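Local structure of phosphoribosylaminoimidazole-succinocarboxamide synthase (Ehrlichia chaffeensis str. Arkansas, 3KRE) at residues R115-G120 against R224-S229. The protein catalyses the ATP-dependent joining of L-aspartate to 5-amino-1-(5-phospho-D-ribosyl)imidazole-4-carboxylate, giving SAICAR in de novo purine biosynthesis. Numbering follows the deposited sequence.
Sequences RNLAAG and RLWDIS
Where the chain turns a corner at Asn116, between strand 110-115 and helix 120-126, Ala119 and Gly120 meet the side chain of Arg224 from strand 223-227. The two strands are not paired directly; each pairs antiparallel with strand 192-204, and the CA atoms of Ala119 and Arg224 stay 8.4 Å apart. No hydrogen bond links the two segments; the Arg224 side chain packs on Ala119 CB and on the backbone of Ala119 and Gly120. Arg224 has CG anti to its carbonyl carbon (chi1 -77°) and runs extended to NE, which brings Arg224 CD within 3.5 Å of Ala119 CB. Beyond it one face of the guanidinium lies against Ala119 C and Gly120 CA, the latter off toward the rim, 3.5 Å from Arg224 NH2. Gly120, with positive phi (59°), has no side chain to hold the guanidinium off its backbone. Arg115 NH1 and Arg224 NH1, 4.3 Å apart, share the carboxylate of Asp196, which salt-bridges Arg224 NH1 and makes a long, weak ion pair with Arg115 NH1. Glu140 bridges Arg115 NE, and Asp237 bridges Arg224 NE. Farther along, Leu117 CD1 reaches Trp226 CZ3 at 4.0 Å, an oblique apolar touch. A 1,2-ethanediol, probably from the crystallisation liquor, lies beside Arg224. The arrangement is that of a strand-to-helix loop packed beside a strand of the large antiparallel sheet of this SAICAR synthetase.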
loop_
_atom_site.group_PDB
_atom_site.type_symbol
_atom_site.label_atom_id
_atom_site.label_comp_id
_atom_site.label_asym_id
_atom_site.label_seq_id
_atom_site.Cartn_x
_atom_site.Cartn_y
_atom_site.Cartn_z
ATOM N N ARG A 115 0.840 -9.447 -7.286
ATOM C CA ARG A 115 1.959 -9.355 -8.256
ATOM C C ARG A 115 1.482 -9.567 -9.689
ATOM O O ARG A 115 0.837 -10.598 -10.008
ATOM C CB ARG A 115 3.024 -10.402 -7.923
ATOM C CG ARG A 115 3.480 -10.448 -6.458
ATOM C CD ARG A 115 4.611 -11.414 -6.258
ATOM N NE ARG A 115 5.006 -11.483 -4.856
ATOM C CZ ARG A 115 5.870 -10.661 -4.261
ATOM N NH1 ARG A 115 6.472 -9.702 -4.933
ATOM N NH2 ARG A 115 6.158 -10.834 -2.990
ATOM N N ASN A 116 1.833 -8.605 -10.554
ATOM C CA ASN A 116 1.598 -8.680 -11.983
ATOM C C ASN A 116 2.826 -9.129 -12.763
ATOM O O ASN A 116 2.703 -9.856 -13.735
ATOM C CB ASN A 116 1.068 -7.349 -12.509
ATOM C CG ASN A 116 -0.283 -7.008 -11.917
ATOM O OD1 ASN A 116 -1.183 -7.830 -11.945
ATOM N ND2 ASN A 116 -0.416 -5.815 -11.364
ATOM N N LEU A 117 3.984 -8.641 -12.363
ATOM C CA LEU A 117 5.268 -9.115 -12.851
ATOM C C LEU A 117 6.099 -9.564 -11.654
ATOM O O LEU A 117 5.851 -9.172 -10.523
ATOM C CB LEU A 117 6.016 -8.012 -13.585
ATOM C CG LEU A 117 5.280 -7.081 -14.558
ATOM C CD1 LEU A 117 6.342 -6.070 -15.130
ATOM C CD2 LEU A 117 4.577 -7.835 -15.671
ATOM N N ALA A 118 7.101 -10.389 -11.922
ATOM C CA ALA A 118 8.047 -10.808 -10.902
ATOM C C ALA A 118 8.941 -9.650 -10.499
ATOM O O ALA A 118 9.475 -8.956 -11.359
ATOM C CB ALA A 118 8.938 -11.920 -11.425
ATOM N N ALA A 119 9.112 -9.465 -9.196
ATOM C CA ALA A 119 10.040 -8.457 -8.693
ATOM C C ALA A 119 10.432 -8.800 -7.270
ATOM O O ALA A 119 9.899 -9.744 -6.672
ATOM C CB ALA A 119 9.421 -7.052 -8.796
ATOM N N GLY A 120 11.392 -8.055 -6.725
ATOM C CA GLY A 120 11.723 -8.161 -5.310
ATOM C C GLY A 120 12.147 -9.554 -4.872
ATOM O O GLY A 120 12.904 -10.230 -5.558
ATOM N N ARG A 224 5.109 -1.218 -6.606
ATOM C CA ARG A 224 6.206 -1.105 -7.575
ATOM C C ARG A 224 5.598 -0.556 -8.852
ATOM O O ARG A 224 4.553 -1.059 -9.335
ATOM C CB ARG A 224 6.884 -2.428 -7.865
ATOM C CG ARG A 224 7.813 -2.868 -6.769
ATOM C CD ARG A 224 8.666 -4.056 -7.183
ATOM N NE ARG A 224 9.644 -4.287 -6.160
ATOM C CZ ARG A 224 9.520 -5.076 -5.100
ATOM N NH1 ARG A 224 8.443 -5.827 -4.907
ATOM N NH2 ARG A 224 10.496 -5.087 -4.190
ATOM N N LEU A 225 6.246 0.487 -9.374
ATOM C CA LEU A 225 5.676 1.327 -10.457
ATOM C C LEU A 225 6.779 1.585 -11.443
ATOM O O LEU A 225 7.764 2.214 -11.096
ATOM C CB LEU A 225 5.186 2.663 -9.893
ATOM C CG LEU A 225 4.038 2.586 -8.902
ATOM C CD1 LEU A 225 3.757 3.968 -8.193
ATOM C CD2 LEU A 225 2.723 1.987 -9.487
ATOM N N TRP A 226 6.639 1.088 -12.666
ATOM C CA TRP A 226 7.687 1.285 -13.668
ATOM C C TRP A 226 7.141 2.092 -14.831
ATOM O O TRP A 226 6.056 1.838 -15.299
ATOM C CB TRP A 226 8.196 -0.040 -14.243
ATOM C CG TRP A 226 8.852 -0.969 -13.260
ATOM C CD1 TRP A 226 9.102 -0.734 -11.944
ATOM C CD2 TRP A 226 9.341 -2.278 -13.533
ATOM N NE1 TRP A 226 9.709 -1.811 -11.370
ATOM C CE2 TRP A 226 9.863 -2.786 -12.323
ATOM C CE3 TRP A 226 9.369 -3.089 -14.678
ATOM C CZ2 TRP A 226 10.407 -4.065 -12.219
ATOM C CZ3 TRP A 226 9.935 -4.363 -14.577
ATOM C CH2 TRP A 226 10.433 -4.840 -13.349
ATOM N N ASP A 227 7.920 3.046 -15.313
ATOM C CA ASP A 227 7.593 3.757 -16.511
ATOM C C ASP A 227 7.533 2.745 -17.665
ATOM O O ASP A 227 8.426 1.900 -17.842
ATOM C CB ASP A 227 8.647 4.835 -16.777
ATOM C CG ASP A 227 8.355 5.597 -18.049
ATOM O OD1 ASP A 227 7.369 6.327 -18.020
ATOM O OD2 ASP A 227 9.059 5.384 -19.057
ATOM N N ILE A 228 6.461 2.784 -18.445
ATOM C CA ILE A 228 6.243 1.733 -19.463
ATOM C C ILE A 228 7.297 1.758 -20.596
ATOM O O ILE A 228 7.820 0.707 -21.019
ATOM C CB ILE A 228 4.796 1.809 -20.027
ATOM C CG1 ILE A 228 3.846 1.151 -19.022
ATOM C CG2 ILE A 228 4.685 1.132 -21.402
ATOM C CD1 ILE A 228 2.353 1.370 -19.303
ATOM N N SER A 229 7.624 2.945 -21.060
ATOM C CA SER A 229 8.525 3.088 -22.192
ATOM C C SER A 229 9.998 2.717 -21.877
ATOM O O SER A 229 10.697 2.178 -22.749
ATOM C CB SER A 229 8.423 4.512 -22.748
ATOM O OG SER A 229 8.923 5.462 -21.819
#